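Local coordinates for protein sialidase B (PDB 4XHB) that catalyses the hydrolysis of alpha-2,3-, alpha-2,6- and alpha-2,8-linked terminal sialic acid from oligosaccharides, glycoproteins and glycolipids, at residues P209-L214 and Y615-E620; Y451-Q456 and A502-V507; K334-G339 and L412-P417; Q192-S197 and V219-D224. The protein carries 1 engineered substitution. All coordinates share one frame; numbering follows the deposited sequence.

Contact 1: residues P209-L214 and Y615-E620; sequences PTLYTL and YSAITE. With 17Y ((1R,2S)-cyclopentane-1,2-diol), chain B.
The hydroxyl of Thr213 donates to the main chain of the other segment: its OG1 lies 2.7 Å from Glu620 O, standing out of the carbonyl plane. Thr619 OG1 comes up on the same hydroxyl and also approaches the bound cyclopentanediol, at 2.8 Å from Thr213 OG1 and 2.8 Å from OAA of the diol, with one proton for both. OAA also receives an almost straight bond from Thr213 N (3.0 Å, 173°). Threonine suits both places because a beta-branched residue keeps an extended backbone while its hydroxyl works as a small, short-reaching polar group. Setting OG1 anti to the backbone N (chi1 -162°) carries the Thr619 hydroxyl toward the diol, whose CAF sits over the centre of the Tyr212 ring.

Away from the ligand the contact turns apolar. Ala617, small enough to let the two backbones approach, presses CB against Leu211 N at 3.5 Å and packs on Leu211 CG at 3.9 Å. A water bridges Pro209 O and Ser616 O, giving each carbonyl a donor. Beyond them Tyr615, probably the catalytic nucleophile as in related sialidases, has its OH in a probable, unusually short hydrogen bond to Glu503.

The segments run nearly parallel, 11° apart, but belong to different antiparallel sheets, consistent with neighbouring blades of the sialidase beta-propeller: 212-213 pairs with strand 219-226, and 616-620 with 626-631, whose Leu629 backs Pro209 and Leu211.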
loop_
_atom_site.group_PDB
_atom_site.type_symbol
_atom_site.label_atom_id
_atom_site.label_comp_id
_atom_site.label_asym_id
_atom_site.label_seq_id
_atom_site.Cartn_x
_atom_site.Cartn_y
_atom_site.Cartn_z
ATOM N N PRO A 209 -2.735 1.289 3.962
ATOM C CA PRO A 209 -4.171 1.594 4.019
ATOM C C PRO A 209 -4.687 1.738 5.451
ATOM O O PRO A 209 -4.141 1.115 6.368
ATOM C CB PRO A 209 -4.808 0.357 3.369
ATOM C CG PRO A 209 -3.831 -0.761 3.646
ATOM C CD PRO A 209 -2.475 -0.101 3.537
ATOM N N THR A 210 -5.726 2.556 5.638
ATOM C CA THR A 210 -6.438 2.618 6.914
ATOM C C THR A 210 -7.943 2.592 6.637
ATOM O O THR A 210 -8.375 2.917 5.529
ATOM C CB THR A 210 -6.119 3.891 7.716
ATOM O OG1 THR A 210 -6.823 5.008 7.157
ATOM C CG2 THR A 210 -4.595 4.181 7.733
ATOM N N LEU A 211 -8.727 2.202 7.643
ATOM C CA LEU A 211 -10.191 2.254 7.558
ATOM C C LEU A 211 -10.733 2.610 8.929
ATOM O O LEU A 211 -10.183 2.181 9.943
ATOM C CB LEU A 211 -10.785 0.904 7.139
ATOM C CG LEU A 211 -10.693 0.418 5.688
ATOM C CD1 LEU A 211 -11.121 -1.044 5.595
ATOM C CD2 LEU A 211 -11.561 1.272 4.760
ATOM N N TYR A 212 -11.820 3.375 8.962
ATOM C CA TYR A 212 -12.441 3.751 10.225
ATOM C C TYR A 212 -13.917 4.053 9.977
ATOM O O TYR A 212 -14.249 4.842 9.095
ATOM C CB TYR A 212 -11.747 4.982 10.834
ATOM C CG TYR A 212 -12.039 5.173 12.317
ATOM C CD1 TYR A 212 -13.259 5.687 12.745
ATOM C CD2 TYR A 212 -11.098 4.823 13.286
ATOM C CE1 TYR A 212 -13.536 5.855 14.100
ATOM C CE2 TYR A 212 -11.360 4.994 14.646
ATOM C CZ TYR A 212 -12.581 5.506 15.047
ATOM O OH TYR A 212 -12.857 5.664 16.396
ATOM N N THR A 213 -14.795 3.416 10.748
ATOM C CA THR A 213 -16.234 3.638 10.603
ATOM C C THR A 213 -16.685 4.786 11.497
ATOM O O THR A 213 -16.525 4.734 12.716
ATOM C CB THR A 213 -17.029 2.364 10.943
ATOM O OG1 THR A 213 -16.549 1.289 10.128
ATOM C CG2 THR A 213 -18.544 2.561 10.681
ATOM N N LEU A 214 -17.241 5.827 10.879
ATOM C CA LEU A 214 -17.696 7.008 11.615
ATOM C C LEU A 214 -19.118 6.832 12.156
ATOM O O LEU A 214 -19.881 6.001 11.658
ATOM C CB LEU A 214 -17.628 8.247 10.718
ATOM C CG LEU A 214 -16.255 8.487 10.085
ATOM C CD1 LEU A 214 -16.337 9.657 9.107
ATOM C CD2 LEU A 214 -15.207 8.739 11.179
ATOM N N TYR A 615 0.458 -5.020 4.609
ATOM C CA TYR A 615 -0.226 -4.106 5.520
ATOM C C TYR A 615 -1.727 -4.171 5.251
ATOM O O TYR A 615 -2.163 -4.415 4.119
ATOM C CB TYR A 615 0.277 -2.678 5.373
ATOM C CG TYR A 615 1.585 -2.368 6.081
ATOM C CD1 TYR A 615 2.677 -3.225 6.001
ATOM C CD2 TYR A 615 1.732 -1.199 6.819
ATOM C CE1 TYR A 615 3.877 -2.923 6.639
ATOM C CE2 TYR A 615 2.931 -0.891 7.459
ATOM C CZ TYR A 615 4.000 -1.748 7.355
ATOM O OH TYR A 615 5.185 -1.430 7.983
ATOM N N SER A 616 -2.524 -3.947 6.287
ATOM C CA SER A 616 -3.963 -4.114 6.133
ATOM C C SER A 616 -4.734 -3.200 7.058
ATOM O O SER A 616 -4.212 -2.755 8.087
ATOM C CB SER A 616 -4.359 -5.571 6.410
ATOM O OG SER A 616 -4.119 -5.917 7.769
ATOM N N ALA A 617 -5.987 -2.953 6.686
ATOM C CA ALA A 617 -6.923 -2.170 7.470
ATOM C C ALA A 617 -8.205 -2.975 7.570
ATOM O O ALA A 617 -8.670 -3.528 6.575
ATOM C CB ALA A 617 -7.210 -0.852 6.768
ATOM N N ILE A 618 -8.774 -3.057 8.763
ATOM C CA ILE A 618 -10.075 -3.692 8.900
ATOM C C ILE A 618 -11.031 -2.810 9.676
ATOM O O ILE A 618 -10.626 -2.075 10.576
ATOM C CB ILE A 618 -10.001 -5.085 9.555
ATOM C CG1 ILE A 618 -9.264 -5.026 10.898
ATOM C CG2 ILE A 618 -9.344 -6.077 8.605
ATOM C CD1 ILE A 618 -9.239 -6.361 11.628
ATOM N N THR A 619 -12.306 -2.870 9.317
ATOM C CA THR A 619 -13.295 -2.145 10.099
ATOM C C THR A 619 -14.629 -2.873 10.082
ATOM O O THR A 619 -14.951 -3.580 9.124
ATOM C CB THR A 619 -13.459 -0.674 9.625
ATOM O OG1 THR A 619 -14.109 0.092 10.654
ATOM C CG2 THR A 619 -14.259 -0.591 8.319
ATOM N N GLU A 620 -15.388 -2.727 11.163
ATOM C CA GLU A 620 -16.760 -3.203 11.157
ATOM C C GLU A 620 -17.607 -2.147 10.453
ATOM O O GLU A 620 -17.689 -0.998 10.894
ATOM C CB GLU A 620 -17.279 -3.464 12.582
ATOM C CG GLU A 620 -18.715 -4.013 12.599
ATOM C CD GLU A 620 -19.198 -4.389 13.995
ATOM O OE1 GLU A 620 -18.413 -4.265 14.958
ATOM O OE2 GLU A 620 -20.375 -4.805 14.118
HETATM O OAA 17Y B . -13.908 1.665 12.960
HETATM C CAF 17Y B . -14.256 2.122 14.223
HETATM C CAD 17Y B . -15.526 1.573 14.614
HETATM C CAC 17Y B . -15.467 1.368 16.093
HETATM C CAE 17Y B . -14.039 1.559 16.504
HETATM C CAG 17Y B . -13.271 1.481 15.228
HETATM O OAB 17Y B . -12.894 0.254 14.818
HETATM O O HOH W 1 -4.482 -0.173 8.927
#

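Contact 2: residues Y451-Q456 and A502-V507; sequences YLCPGQ and AEAQMV. With 17Y ((1R,2S)-cyclopentane-1,2-diol), chain B.
Gln505 turns its amide onto the backbone of Gln456, gripping both its N-H and C=O. The Gln505 OE1 takes the proton of Gln456 N at 2.8 Å in a nearly straight bond (174°), in the carbonyl plane on a lone pair. NE2 divides its two protons between Gln456 O and, at 2.9 Å, Ala504 O. A bend at chi2 (-73°) folds the chain back for this, and three bonds fix the amide's rotation; glutamine, donor and acceptor in one flat group, answers a peptide well. The side-chain amide of Gln456 stands steeply to it, the planes 77° apart, and reaches away to Leu211 O and the diol, whose OAB donates to OE1. Gly455 CA comes 3.4 Å from Gln505 OE1, with no CB to strike that oxygen, and its positive phi suits glycine.

Cys453 faces the other strand with SG accepting from Ala504 N at 3.2 Å, a polarisable acceptor for a buried N-H. Pro454 CD meets Glu503 CG at 4.1 Å; the carboxylate, predicted to be catalytic, salt-bridges Arg519 beside Tyr615.

Strand 451-459 lies between 286-294 and 466-472 in one sheet, while 504-510 edges the next beside 513-518, consistent with adjoining propeller blades.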
loop_
_atom_site.group_PDB
_atom_site.type_symbol
_atom_site.label_atom_id
_atom_site.label_comp_id
_atom_site.label_asym_id
_atom_site.label_seq_id
_atom_site.Cartn_x
_atom_site.Cartn_y
_atom_site.Cartn_z
ATOM N N TYR A 451 7.447 7.238 15.901
ATOM C CA TYR A 451 6.842 6.913 14.612
ATOM C C TYR A 451 5.394 6.486 14.798
ATOM O O TYR A 451 5.102 5.599 15.603
ATOM C CB TYR A 451 7.632 5.797 13.938
ATOM C CG TYR A 451 8.976 6.276 13.445
ATOM C CD1 TYR A 451 9.075 7.036 12.288
ATOM C CD2 TYR A 451 10.137 5.991 14.141
ATOM C CE1 TYR A 451 10.301 7.496 11.833
ATOM C CE2 TYR A 451 11.374 6.442 13.687
ATOM C CZ TYR A 451 11.438 7.197 12.533
ATOM O OH TYR A 451 12.653 7.654 12.069
ATOM N N LEU A 452 4.486 7.110 14.052
ATOM C CA LEU A 452 3.068 6.790 14.177
ATOM C C LEU A 452 2.768 5.361 13.770
ATOM O O LEU A 452 3.301 4.878 12.774
ATOM C CB LEU A 452 2.236 7.740 13.313
ATOM C CG LEU A 452 0.734 7.682 13.573
ATOM C CD1 LEU A 452 0.416 8.216 14.944
ATOM C CD2 LEU A 452 0.032 8.488 12.504
ATOM N N CYS A 453 1.911 4.679 14.534
ATOM C CA CYS A 453 1.438 3.358 14.126
ATOM C C CYS A 453 0.296 3.552 13.145
ATOM O O CYS A 453 -0.708 4.165 13.483
ATOM C CB CYS A 453 0.954 2.551 15.322
ATOM S SG CYS A 453 2.251 2.273 16.563
ATOM N N PRO A 454 0.448 3.041 11.918
ATOM C CA PRO A 454 -0.618 3.314 10.946
ATOM C C PRO A 454 -1.885 2.525 11.223
ATOM O O PRO A 454 -1.814 1.407 11.734
ATOM C CB PRO A 454 -0.009 2.879 9.611
ATOM C CG PRO A 454 1.133 1.981 9.948
ATOM C CD PRO A 454 1.620 2.375 11.318
ATOM N N GLY A 455 -3.027 3.109 10.874
ATOM C CA GLY A 455 -4.299 2.422 11.001
ATOM C C GLY A 455 -5.314 3.271 11.726
ATOM O O GLY A 455 -5.717 4.331 11.236
ATOM N N GLN A 456 -5.754 2.802 12.889
ATOM C CA GLN A 456 -6.748 3.543 13.663
ATOM C C GLN A 456 -6.153 4.037 14.979
ATOM O O GLN A 456 -5.304 3.374 15.564
ATOM C CB GLN A 456 -7.948 2.657 14.006
ATOM C CG GLN A 456 -8.551 1.858 12.851
ATOM C CD GLN A 456 -9.830 1.136 13.266
ATOM O OE1 GLN A 456 -10.050 0.844 14.452
ATOM N NE2 GLN A 456 -10.678 0.846 12.294
ATOM N N ALA A 502 7.729 -1.388 15.705
ATOM C CA ALA A 502 6.721 -1.975 16.576
ATOM C C ALA A 502 5.337 -1.387 16.322
ATOM O O ALA A 502 4.731 -0.809 17.224
ATOM C CB ALA A 502 7.115 -1.795 18.051
ATOM N N GLU A 503 4.846 -1.541 15.097
ATOM C CA GLU A 503 3.528 -1.031 14.718
ATOM C C GLU A 503 2.453 -1.710 15.541
ATOM O O GLU A 503 2.357 -2.940 15.559
ATOM C CB GLU A 503 3.292 -1.231 13.218
ATOM C CG GLU A 503 4.351 -0.498 12.376
ATOM C CD GLU A 503 4.523 -1.046 10.975
ATOM O OE1 GLU A 503 4.855 -0.249 10.061
ATOM O OE2 GLU A 503 4.345 -2.265 10.781
ATOM N N ALA A 504 1.642 -0.895 16.214
ATOM C CA ALA A 504 0.717 -1.389 17.228
ATOM C C ALA A 504 -0.687 -0.895 16.933
ATOM O O ALA A 504 -0.852 0.251 16.536
ATOM C CB ALA A 504 1.147 -0.882 18.599
ATOM N N GLN A 505 -1.686 -1.749 17.153
ATOM C CA GLN A 505 -3.086 -1.367 17.015
ATOM C C GLN A 505 -3.856 -1.856 18.247
ATOM O O GLN A 505 -3.530 -2.903 18.806
ATOM C CB GLN A 505 -3.682 -1.942 15.721
ATOM C CG GLN A 505 -3.157 -1.226 14.458
ATOM C CD GLN A 505 -3.755 0.162 14.308
ATOM O OE1 GLN A 505 -4.809 0.320 13.687
ATOM N NE2 GLN A 505 -3.097 1.172 14.892
ATOM N N MET A 506 -4.873 -1.101 18.655
ATOM C CA MET A 506 -5.530 -1.321 19.948
ATOM C C MET A 506 -6.997 -1.733 19.835
ATOM O O MET A 506 -7.700 -1.334 18.900
ATOM C CB MET A 506 -5.460 -0.036 20.787
ATOM C CG MET A 506 -4.046 0.499 21.007
ATOM S SD MET A 506 -4.023 2.221 21.572
ATOM C CE MET A 506 -4.333 3.084 20.028
ATOM N N VAL A 507 -7.463 -2.503 20.818
ATOM C CA VAL A 507 -8.888 -2.773 20.973
ATOM C C VAL A 507 -9.279 -2.563 22.429
ATOM O O VAL A 507 -8.510 -2.875 23.340
ATOM C CB VAL A 507 -9.274 -4.213 20.547
ATOM C CG1 VAL A 507 -8.917 -4.471 19.086
ATOM C CG2 VAL A 507 -8.613 -5.245 21.443
HETATM O OAA 17Y B . -13.908 1.665 12.960
HETATM C CAF 17Y B . -14.256 2.122 14.223
HETATM C CAD 17Y B . -15.526 1.573 14.614
HETATM C CAC 17Y B . -15.467 1.368 16.093
HETATM C CAE 17Y B . -14.039 1.559 16.504
HETATM C CAG 17Y B . -13.271 1.481 15.228
HETATM O OAB 17Y B . -12.894 0.254 14.818
HETATM O O HOH W 2 -6.004 1.035 17.223
#

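Contact 3: residues K334-G339 and L412-P417; sequences KLKKNG and LFKVTP
Lys336 and Lys414 form an antiparallel hydrogen-bonded pair, Lys336 N to Lys414 O and Lys414 N to Lys336 O both at 2.9 Å, followed by the non-hydrogen-bonded pair Lys337 with Phe413 and by a last bond from Asn338 N to Leu412 O.

On the face carrying Lys337 and Phe413, the lysine uses its methylenes rather than its charge. With CG anti to the backbone N (chi1 -169°) and the rest of the chain extended, it runs obliquely across the phenyl ring, CG 4.2 Å from the centroid and 27° off the normal, a CH-pi contact. CD passes beyond the outline of the ring, 3.7 Å from CZ. Leu412 lies alongside the same chain and points the same way. Leu335 crosses Phe413 at about a right angle and bridges two neighbours, CD1 at 3.9 Å from Phe413 CB and CD2 at 4.0 Å from Val415 CG1. Tyr345 and Tyr364 add edge-to-face partners to the phenylalanine, so an aromatic residue fits this buried place.

The opposite face carries Lys336 and Lys414, whose NZ atoms stay 5.4 Å apart; Lys414 NZ bonds to Lys409 O. Toward Lys334 the strands part, and a water replaces the direct bond, donating to Lys334 O and accepting from Thr416 N. A second water links Lys334 NZ with Thr416 OG1.

This pairing belongs to the sheet inserted between strands 301-308 and 420-426. Its chemistry is that of a partly exposed sheet: Lys337 lends its methylenes to the aromatic face, while any repulsion between the two ammonium groups opposite is probably eased by the bond to Lys409.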
loop_
_atom_site.group_PDB
_atom_site.type_symbol
_atom_site.label_atom_id
_atom_site.label_comp_id
_atom_site.label_asym_id
_atom_site.label_seq_id
_atom_site.Cartn_x
_atom_site.Cartn_y
_atom_site.Cartn_z
ATOM N N LYS A 334 12.781 24.799 15.569
ATOM C CA LYS A 334 14.044 25.431 15.199
ATOM C C LYS A 334 14.149 25.587 13.689
ATOM O O LYS A 334 13.558 24.813 12.941
ATOM C CB LYS A 334 15.229 24.622 15.732
ATOM C CG LYS A 334 15.262 24.510 17.246
ATOM C CD LYS A 334 16.584 23.930 17.742
ATOM C CE LYS A 334 16.726 22.457 17.408
ATOM N NZ LYS A 334 18.015 21.909 17.962
ATOM N N LEU A 335 14.900 26.590 13.247
ATOM C CA LEU A 335 15.138 26.793 11.820
ATOM C C LEU A 335 16.604 27.099 11.541
ATOM O O LEU A 335 17.274 27.735 12.349
ATOM C CB LEU A 335 14.277 27.937 11.283
ATOM C CG LEU A 335 12.755 27.768 11.277
ATOM C CD1 LEU A 335 12.087 29.071 10.826
ATOM C CD2 LEU A 335 12.345 26.611 10.361
ATOM N N LYS A 336 17.086 26.650 10.386
ATOM C CA LYS A 336 18.420 26.996 9.910
ATOM C C LYS A 336 18.298 27.858 8.660
ATOM O O LYS A 336 17.590 27.495 7.723
ATOM C CB LYS A 336 19.210 25.727 9.585
ATOM C CG LYS A 336 20.540 25.974 8.881
ATOM C CD LYS A 336 21.348 24.685 8.756
ATOM C CE LYS A 336 20.731 23.717 7.745
ATOM N NZ LYS A 336 20.703 24.264 6.351
ATOM N N LYS A 337 18.981 28.998 8.639
ATOM C CA LYS A 337 18.932 29.878 7.477
ATOM C C LYS A 337 20.059 29.507 6.509
ATOM O O LYS A 337 21.140 29.111 6.939
ATOM C CB LYS A 337 19.034 31.344 7.905
ATOM C CG LYS A 337 18.737 32.337 6.795
ATOM C CD LYS A 337 18.778 33.778 7.310
ATOM C CE LYS A 337 18.396 34.774 6.223
ATOM N NZ LYS A 337 18.447 36.192 6.701
ATOM N N ASN A 338 19.800 29.604 5.209
ATOM C CA ASN A 338 20.816 29.226 4.232
ATOM C C ASN A 338 22.078 30.071 4.371
ATOM O O ASN A 338 22.010 31.295 4.480
ATOM C CB ASN A 338 20.266 29.263 2.802
ATOM C CG ASN A 338 19.733 27.906 2.352
ATOM O OD1 ASN A 338 18.952 27.265 3.056
ATOM N ND2 ASN A 338 20.185 27.449 1.190
ATOM N N GLY A 339 23.225 29.402 4.405
ATOM C CA GLY A 339 24.489 30.077 4.626
ATOM C C GLY A 339 25.003 29.813 6.025
ATOM O O GLY A 339 26.210 29.836 6.264
ATOM N N LEU A 412 14.484 29.181 2.274
ATOM C CA LEU A 412 15.484 30.024 2.927
ATOM C C LEU A 412 15.680 29.610 4.388
ATOM O O LEU A 412 16.794 29.660 4.916
ATOM C CB LEU A 412 15.050 31.494 2.850
ATOM C CG LEU A 412 15.891 32.535 3.608
ATOM C CD1 LEU A 412 17.317 32.566 3.084
ATOM C CD2 LEU A 412 15.249 33.918 3.518
ATOM N N PHE A 413 14.586 29.210 5.034
ATOM C CA PHE A 413 14.634 28.676 6.392
ATOM C C PHE A 413 14.176 27.223 6.380
ATOM O O PHE A 413 13.122 26.905 5.834
ATOM C CB PHE A 413 13.736 29.485 7.332
ATOM C CG PHE A 413 14.260 30.859 7.639
ATOM C CD1 PHE A 413 15.172 31.052 8.664
ATOM C CD2 PHE A 413 13.836 31.956 6.904
ATOM C CE1 PHE A 413 15.656 32.319 8.953
ATOM C CE2 PHE A 413 14.311 33.220 7.185
ATOM C CZ PHE A 413 15.229 33.401 8.214
ATOM N N LYS A 414 14.974 26.353 6.990
ATOM C CA LYS A 414 14.714 24.916 6.949
ATOM C C LYS A 414 14.595 24.318 8.336
ATOM O O LYS A 414 15.335 24.689 9.248
ATOM C CB LYS A 414 15.851 24.198 6.220
ATOM C CG LYS A 414 15.974 24.511 4.750
ATOM C CD LYS A 414 16.973 23.538 4.136
ATOM C CE LYS A 414 17.351 23.924 2.754
ATOM N NZ LYS A 414 17.886 22.722 2.047
ATOM N N VAL A 415 13.685 23.361 8.489
ATOM C CA VAL A 415 13.572 22.643 9.746
ATOM C C VAL A 415 14.695 21.627 9.887
ATOM O O VAL A 415 15.413 21.322 8.922
ATOM C CB VAL A 415 12.205 21.911 9.863
ATOM C CG1 VAL A 415 11.063 22.907 9.756
ATOM C CG2 VAL A 415 12.083 20.863 8.775
ATOM N N THR A 416 14.846 21.096 11.097
ATOM C CA THR A 416 15.839 20.066 11.370
ATOM C C THR A 416 15.488 18.832 10.535
ATOM O O THR A 416 14.323 18.437 10.480
ATOM C CB THR A 416 15.826 19.696 12.858
ATOM O OG1 THR A 416 16.130 20.862 13.641
ATOM C CG2 THR A 416 16.836 18.589 13.164
ATOM N N PRO A 417 16.485 18.233 9.869
ATOM C CA PRO A 417 16.190 17.065 9.030
ATOM C C PRO A 417 15.975 15.812 9.879
ATOM O O PRO A 417 16.867 14.974 10.023
ATOM C CB PRO A 417 17.443 16.939 8.149
ATOM C CG PRO A 417 18.550 17.507 9.000
ATOM C CD PRO A 417 17.904 18.635 9.792
HETATM O O HOH W 3 13.772 22.148 13.399
HETATM O O HOH W 4 18.652 21.017 14.991
#

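Contact 4: residues Q192-S197 and V219-D224; sequences QLIFQS and VLSSID
Phe195 presents its ring between two isoleucines. On one face lies CG2 of its chain neighbour Ile194, 3.7 Å above the plane and displaced toward the rim. On the opposite face CG2 of Ile223 sits over the very centre, 3.4 Å from the centroid and 4° off the normal, a CH-pi contact in which one methyl meets all six ring carbons almost equally. Ser221 supplies the edge: OG comes near the ring plane at 3.4 Å from CE2, and the carbonyl O lies in plane, 3.9 Å from CZ.

The torsions explain the double touch of Ile223. Its CG1 is anti to the backbone N (chi1 -162°), which places CG2 between N and the carbonyl carbon and aims it at the ring, while CD1 reaches round to Phe195 CD2 at 3.6 Å. The side chains run antiparallel past one another, and the branched isoleucine offers both CG2 and CD1 to the ring. Along strand 219-226 the alternation does the rest: Ser221 and Ile223 point toward the loop, whereas Ser222 turns away to bind Thr210 OG1. Ser221 OG also has its own hydrogen bond, to Thr210 O, and serine is small enough to meet the ring edge without pushing it off.

Loop 192-197, which follows helix 179-184, thus rests on strand 219-226 mainly through the Phe195 ring, with Pro254 also touching it. No hydrogen bond crosses between the segments; cohesion comes from dispersion and probably from the slightly positive ring edge facing serine oxygens, an arrangement suited to a buried place where the serine hydroxyl is satisfied by the carbonyl of Thr210, just ahead of strand 212-213.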
loop_
_atom_site.group_PDB
_atom_site.type_symbol
_atom_site.label_atom_id
_atom_site.label_comp_id
_atom_site.label_asym_id
_atom_site.label_seq_id
_atom_site.Cartn_x
_atom_site.Cartn_y
_atom_site.Cartn_z
ATOM N N GLN A 192 -12.609 -4.480 -4.853
ATOM C CA GLN A 192 -12.825 -3.142 -5.381
ATOM C C GLN A 192 -11.553 -2.335 -5.194
ATOM O O GLN A 192 -10.711 -2.688 -4.370
ATOM C CB GLN A 192 -13.941 -2.448 -4.588
ATOM C CG GLN A 192 -15.275 -3.164 -4.620
ATOM C CD GLN A 192 -16.197 -2.672 -3.518
ATOM O OE1 GLN A 192 -16.727 -3.462 -2.750
ATOM N NE2 GLN A 192 -16.381 -1.357 -3.434
ATOM N N LEU A 193 -11.417 -1.244 -5.938
ATOM C CA LEU A 193 -10.337 -0.300 -5.671
ATOM C C LEU A 193 -10.941 0.967 -5.093
ATOM O O LEU A 193 -11.965 1.449 -5.584
ATOM C CB LEU A 193 -9.562 0.035 -6.950
ATOM C CG LEU A 193 -8.919 -1.160 -7.661
ATOM C CD1 LEU A 193 -8.266 -0.705 -8.956
ATOM C CD2 LEU A 193 -7.896 -1.843 -6.764
ATOM N N ILE A 194 -10.318 1.486 -4.043
ATOM C CA ILE A 194 -10.702 2.771 -3.466
ATOM C C ILE A 194 -9.771 3.828 -4.040
ATOM O O ILE A 194 -10.217 4.840 -4.592
ATOM C CB ILE A 194 -10.588 2.753 -1.931
ATOM C CG1 ILE A 194 -11.522 1.700 -1.337
ATOM C CG2 ILE A 194 -10.911 4.121 -1.348
ATOM C CD1 ILE A 194 -11.435 1.598 0.192
ATOM N N PHE A 195 -8.468 3.572 -3.918
ATOM C CA PHE A 195 -7.440 4.406 -4.532
ATOM C C PHE A 195 -6.860 3.629 -5.703
ATOM O O PHE A 195 -6.700 2.419 -5.611
ATOM C CB PHE A 195 -6.334 4.685 -3.517
ATOM C CG PHE A 195 -6.850 5.284 -2.247
ATOM C CD1 PHE A 195 -7.113 6.638 -2.175
ATOM C CD2 PHE A 195 -7.120 4.477 -1.138
ATOM C CE1 PHE A 195 -7.615 7.207 -1.009
ATOM C CE2 PHE A 195 -7.619 5.030 0.031
ATOM C CZ PHE A 195 -7.871 6.397 0.097
ATOM N N GLN A 196 -6.546 4.313 -6.799
ATOM C CA GLN A 196 -6.028 3.616 -7.977
ATOM C C GLN A 196 -5.288 4.559 -8.917
ATOM O O GLN A 196 -5.510 5.770 -8.904
ATOM C CB GLN A 196 -7.167 2.921 -8.726
ATOM C CG GLN A 196 -8.217 3.894 -9.247
ATOM C CD GLN A 196 -9.583 3.252 -9.398
ATOM O OE1 GLN A 196 -9.786 2.379 -10.243
ATOM N NE2 GLN A 196 -10.526 3.679 -8.566
ATOM N N SER A 197 -4.409 3.983 -9.731
ATOM C CA SER A 197 -3.601 4.745 -10.671
ATOM C C SER A 197 -4.477 5.565 -11.598
ATOM O O SER A 197 -5.423 5.039 -12.195
ATOM C CB SER A 197 -2.724 3.789 -11.491
ATOM O OG SER A 197 -1.886 3.014 -10.633
ATOM N N VAL A 219 -17.890 5.489 6.137
ATOM C CA VAL A 219 -16.644 4.768 6.374
ATOM C C VAL A 219 -15.536 5.545 5.689
ATOM O O VAL A 219 -15.644 5.880 4.504
ATOM C CB VAL A 219 -16.689 3.338 5.811
ATOM C CG1 VAL A 219 -15.362 2.614 6.114
ATOM C CG2 VAL A 219 -17.863 2.564 6.417
ATOM N N LEU A 220 -14.483 5.837 6.439
ATOM C CA LEU A 220 -13.405 6.676 5.942
ATOM C C LEU A 220 -12.129 5.849 5.766
ATOM O O LEU A 220 -11.878 4.904 6.527
ATOM C CB LEU A 220 -13.177 7.830 6.919
ATOM C CG LEU A 220 -12.057 8.800 6.552
ATOM C CD1 LEU A 220 -12.426 9.608 5.303
ATOM C CD2 LEU A 220 -11.765 9.716 7.744
ATOM N N SER A 221 -11.344 6.179 4.742
ATOM C CA SER A 221 -10.088 5.475 4.493
ATOM C C SER A 221 -9.010 6.505 4.222
ATOM O O SER A 221 -9.268 7.487 3.519
ATOM C CB SER A 221 -10.220 4.554 3.267
ATOM O OG SER A 221 -8.963 3.981 2.915
ATOM N N SER A 222 -7.819 6.297 4.782
ATOM C CA SER A 222 -6.646 7.083 4.394
ATOM C C SER A 222 -5.564 6.149 3.877
ATOM O O SER A 222 -5.654 4.923 4.032
ATOM C CB SER A 222 -6.101 7.959 5.546
ATOM O OG SER A 222 -5.618 7.179 6.635
ATOM N N ILE A 223 -4.538 6.722 3.258
ATOM C CA ILE A 223 -3.539 5.900 2.591
ATOM C C ILE A 223 -2.343 6.770 2.249
ATOM O O ILE A 223 -2.475 7.992 2.194
ATOM C CB ILE A 223 -4.126 5.306 1.303
ATOM C CG1 ILE A 223 -3.284 4.119 0.813
ATOM C CG2 ILE A 223 -4.294 6.408 0.234
ATOM C CD1 ILE A 223 -4.080 3.072 0.068
ATOM N N ASP A 224 -1.176 6.149 2.073
ATOM C CA ASP A 224 -0.021 6.830 1.488
ATOM C C ASP A 224 -0.223 6.859 -0.014
ATOM O O ASP A 224 -0.281 5.798 -0.639
ATOM C CB ASP A 224 1.266 6.024 1.703
ATOM C CG ASP A 224 1.891 6.209 3.077
ATOM O OD1 ASP A 224 1.183 6.499 4.073
ATOM O OD2 ASP A 224 3.124 6.004 3.153
#

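Contacts 1, 2 and 4 lie in the buried propeller, whereas contact 3 sits in the inserted sheet, its centre 31 Å or more from the others and partly open to solvent. Contacts 1 and 2 both join strands of different sheets through side chains and waters, share the bound diol, and adjoin at the active site. Contact 4 touches contact 1 through one sheet, where strands 212-213 and 219-226 are neighbours. Regular backbone pairing marks contact 3 alone. Chemistry follows place: hydroxyls and amides beside the ligand and active site, an aromatic ring held by methyls over its faces and serine oxygens at its edge in contact 4, and lysine stems beside backbone pairing at the periphery.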